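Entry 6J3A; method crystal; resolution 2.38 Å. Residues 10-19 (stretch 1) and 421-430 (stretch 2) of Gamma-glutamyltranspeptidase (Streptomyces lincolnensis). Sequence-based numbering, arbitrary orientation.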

# COMPACT_ATOMS: atom_id res chain seq x y z
N GLY A 10 9.66 2.45 8.90
CA GLY A 10 9.03 3.31 9.92
C GLY A 10 9.50 3.01 11.32
O GLY A 10 10.43 2.24 11.51
N THR A 11 8.86 3.66 12.30
CA THR A 11 9.24 3.57 13.72
C THR A 11 8.09 3.48 14.71
O THR A 11 8.30 3.59 15.92
N PHE A 12 6.87 3.27 14.21
CA PHE A 12 5.69 3.20 15.06
C PHE A 12 5.02 1.83 15.00
O PHE A 12 4.60 1.31 16.03
N GLY A 13 4.87 1.26 13.81
CA GLY A 13 4.24 -0.05 13.67
C GLY A 13 4.12 -0.47 12.23
O GLY A 13 4.11 0.37 11.34
N MET A 14 4.03 -1.78 11.99
CA MET A 14 3.89 -2.31 10.63
C MET A 14 2.94 -3.50 10.61
O MET A 14 2.99 -4.35 11.51
N VAL A 15 2.07 -3.55 9.59
CA VAL A 15 1.15 -4.66 9.39
C VAL A 15 1.19 -5.14 7.94
O VAL A 15 1.26 -4.34 7.02
N SER A 16 1.13 -6.46 7.75
CA SER A 16 1.01 -7.04 6.43
C SER A 16 0.01 -8.20 6.43
O SER A 16 0.25 -9.22 7.08
N SER A 17 -1.09 -8.01 5.69
CA SER A 17 -2.16 -8.99 5.53
C SER A 17 -2.33 -9.40 4.09
O SER A 17 -1.71 -8.85 3.18
N THR A 18 -3.22 -10.38 3.92
CA THR A 18 -3.76 -10.77 2.62
C THR A 18 -4.99 -9.93 2.22
O THR A 18 -5.60 -10.24 1.20
N HIS A 19 -5.33 -8.90 3.01
CA HIS A 19 -6.43 -7.98 2.73
C HIS A 19 -6.27 -6.62 3.42
O HIS A 19 -6.11 -6.54 4.64
N THR A 421 -7.17 -19.98 2.95
CA THR A 421 -6.39 -19.44 4.06
C THR A 421 -6.11 -17.92 3.91
O THR A 421 -6.03 -17.39 2.80
N CYS A 422 -5.98 -17.26 5.06
CA CYS A 422 -5.49 -15.88 5.17
C CYS A 422 -4.17 -15.82 5.93
O CYS A 422 -3.72 -16.81 6.51
N HIS A 423 -3.54 -14.64 5.93
CA HIS A 423 -2.38 -14.40 6.78
C HIS A 423 -2.29 -12.95 7.25
O HIS A 423 -2.72 -12.05 6.54
N LEU A 424 -1.76 -12.75 8.45
CA LEU A 424 -1.38 -11.42 8.90
C LEU A 424 -0.12 -11.46 9.77
O LEU A 424 0.11 -12.44 10.50
N ASP A 425 0.71 -10.42 9.64
CA ASP A 425 1.90 -10.21 10.48
C ASP A 425 1.80 -8.84 11.11
O ASP A 425 1.30 -7.91 10.47
N VAL A 426 2.30 -8.70 12.34
CA VAL A 426 2.39 -7.38 12.98
C VAL A 426 3.71 -7.24 13.72
O VAL A 426 4.20 -8.19 14.31
N VAL A 427 4.28 -6.04 13.66
CA VAL A 427 5.37 -5.64 14.54
C VAL A 427 5.02 -4.27 15.11
O VAL A 427 4.59 -3.38 14.37
N ASP A 428 5.17 -4.11 16.42
CA ASP A 428 4.78 -2.85 17.08
C ASP A 428 6.00 -2.02 17.53
O ASP A 428 7.15 -2.43 17.34
N ARG A 429 5.73 -0.85 18.11
CA ARG A 429 6.76 0.12 18.53
C ARG A 429 7.70 -0.42 19.62
O ARG A 429 8.85 0.04 19.74
N TRP A 430 7.22 -1.38 20.40
CA TRP A 430 8.03 -2.06 21.40
C TRP A 430 8.84 -3.22 20.81
O TRP A 430 9.68 -3.78 21.51

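The two stretches lie more than 400 residues apart in sequence yet run side by side as antiparallel strands, their directions 175° apart. The side chains therefore rise in alternation from the two faces of the sheet, each beside its partner across the ladder.

Stretch 2 begins with Thr 421, in the m rotamer, which makes no contact with stretch 1; its hydroxyl is satisfied elsewhere in the structure. Cys 422, also m, points sideways, and its CB lies 3.6 Å from OG1 of Thr 18. That threonine, a p rotamer, is the one residue of stretch 1 whose CA-to-CB bond points toward stretch 2. Its OG1 accepts a weak hydrogen bond from the backbone N of His 423 (3.3 Å), while its own N donates to O of His 423 (3.1 Å). A threonine suits this place just past the strand because its hydroxyl can take up an amide as the regular ladder ends, and its methyl can still pack: CG2 of Thr 18 sits 4.2 Å from CB of His 423. The histidine itself is t, and its ring leads away from stretch 1.

Leu 424 opens the strand opposite Ser 17, where the CA atoms of Leu 424 and Ser 17 approach to 4.2 Å. The small serine fits this narrow, non-hydrogen-bonded pair: in the m rotamer, its OG reaches to 3.4 Å from CB of Leu 424. The leucine adopts chi1 p and chi2 t.

Asp 425, chi1 m, turns to the other face, beside Ser 16. The main chain joins this pair twice, N of Asp 425 to O of Ser 16 at 2.9 Å and N of Ser 16 to O of Asp 425 at 3.1 Å. The side chains only brush, with OD2 of Asp 425 4.3 Å from CB of Ser 16; the serine, t, uses its OG for a hydrogen bond elsewhere.

Val 426 shares the face of Leu 424 and meets Val 15. Both valines are t, and CG1 of Val 426 lies 4.1 Å from CG2 of Val 15. Beta-branched residues favour extended backbones, and these two form an apolar contact.

Val 427, a p rotamer, returns to the face of Asp 425 and places CG1 3.6 Å from CB of Met 14. Two backbone hydrogen bonds hold the pair, N of Met 14 to O of Val 427 (2.9 Å) and N of Val 427 to O of Met 14 (3.0 Å). Flexible Met 14, with chi angles m, m and t, then leads its end away.

Asp 428, chi1 p, lies near Gly 13, which has no side chain; the aspartate carboxylate is hydrogen-bonded just outside the stretches. Arg 429, exposed, with chi1 p, chi2 t and chi3 m, extends to Phe 12, whose ring, with chi1 t, comes nearer at its end. NH2 of Arg 429 lies at the ring edge, 4.1 Å from CE1 of Phe 12, while that CE1 sits over the guanidinium face. Trp 430, m, makes no contact.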

# COMPACT_ATOMS: atom_id res chain seq x y z
CB THR A 11 10.06 4.82 14.12
OG1 THR A 11 9.29 6.00 13.83
CG2 THR A 11 11.35 4.88 13.36
CB PHE A 12 4.69 4.30 14.71
CG PHE A 12 3.45 4.23 15.56
CD1 PHE A 12 3.47 4.67 16.88
CD2 PHE A 12 2.29 3.63 15.07
CE1 PHE A 12 2.34 4.56 17.68
CE2 PHE A 12 1.16 3.52 15.87
CZ PHE A 12 1.18 3.99 17.18
CB MET A 14 5.24 -2.73 10.04
CG MET A 14 6.17 -1.58 9.66
SD MET A 14 5.61 -0.62 8.24
CE MET A 14 6.68 0.81 8.40
CB VAL A 15 -0.29 -4.28 9.77
CG1 VAL A 15 -1.22 -5.47 9.60
CG2 VAL A 15 -0.37 -3.76 11.21
CB SER A 16 2.38 -7.51 5.93
OG SER A 16 2.31 -7.83 4.56
CB SER A 17 -3.51 -8.42 5.98
OG SER A 17 -3.60 -8.40 7.38
CB THR A 18 -4.15 -12.27 2.61
OG1 THR A 18 -4.99 -12.58 3.73
CG2 THR A 18 -2.92 -13.14 2.65
CB HIS A 19 -7.76 -8.58 3.17
CG HIS A 19 -8.94 -8.06 2.42
ND1 HIS A 19 -9.37 -6.75 2.52
CD2 HIS A 19 -9.79 -8.68 1.56
CE1 HIS A 19 -10.44 -6.59 1.75
NE2 HIS A 19 -10.71 -7.74 1.16
CB THR A 421 -5.08 -20.23 4.19
OG1 THR A 421 -5.39 -21.62 4.41
CG2 THR A 421 -4.21 -19.71 5.32
CB CYS A 422 -6.53 -15.02 5.88
SG CYS A 422 -8.16 -15.11 5.11
CB HIS A 423 -1.08 -14.77 6.07
CG HIS A 423 0.09 -14.87 6.99
ND1 HIS A 423 0.94 -13.82 7.24
CD2 HIS A 423 0.52 -15.89 7.75
CE1 HIS A 423 1.86 -14.20 8.11
NE2 HIS A 423 1.62 -15.45 8.44
CB LEU A 424 -2.54 -10.70 9.58
CG LEU A 424 -2.83 -10.94 11.06
CD1 LEU A 424 -3.88 -9.94 11.52
CD2 LEU A 424 -3.33 -12.35 11.28
CB ASP A 425 3.18 -10.18 9.65
CG ASP A 425 3.38 -11.41 8.84
OD1 ASP A 425 3.68 -12.46 9.45
OD2 ASP A 425 3.26 -11.34 7.60
CB VAL A 426 1.23 -7.11 13.98
CG1 VAL A 426 1.26 -5.66 14.46
CG2 VAL A 426 -0.12 -7.42 13.35
CB VAL A 427 6.73 -5.64 13.83
CG1 VAL A 427 6.72 -4.75 12.60
CG2 VAL A 427 7.84 -5.26 14.79
CB ASP A 428 3.79 -3.12 18.23
CG ASP A 428 4.39 -3.95 19.36
OD1 ASP A 428 5.63 -4.05 19.48
OD2 ASP A 428 3.61 -4.51 20.15
CB ARG A 429 6.11 1.43 18.99
CG ARG A 429 5.42 1.37 20.34
CD ARG A 429 4.58 2.60 20.64
NE ARG A 429 5.38 3.83 20.68
CZ ARG A 429 4.92 5.02 21.07
NH1 ARG A 429 5.73 6.08 21.05
NH2 ARG A 429 3.66 5.17 21.48
CB TRP A 430 7.16 -2.55 22.55
CG TRP A 430 6.39 -1.47 23.18
CD1 TRP A 430 6.83 -0.63 24.16
CD2 TRP A 430 5.05 -1.09 22.89
NE1 TRP A 430 5.83 0.26 24.49
CE2 TRP A 430 4.73 -0.00 23.73
CE3 TRP A 430 4.08 -1.56 21.99
CZ2 TRP A 430 3.47 0.62 23.71
CZ3 TRP A 430 2.83 -0.94 21.96
CH2 TRP A 430 2.54 0.14 22.82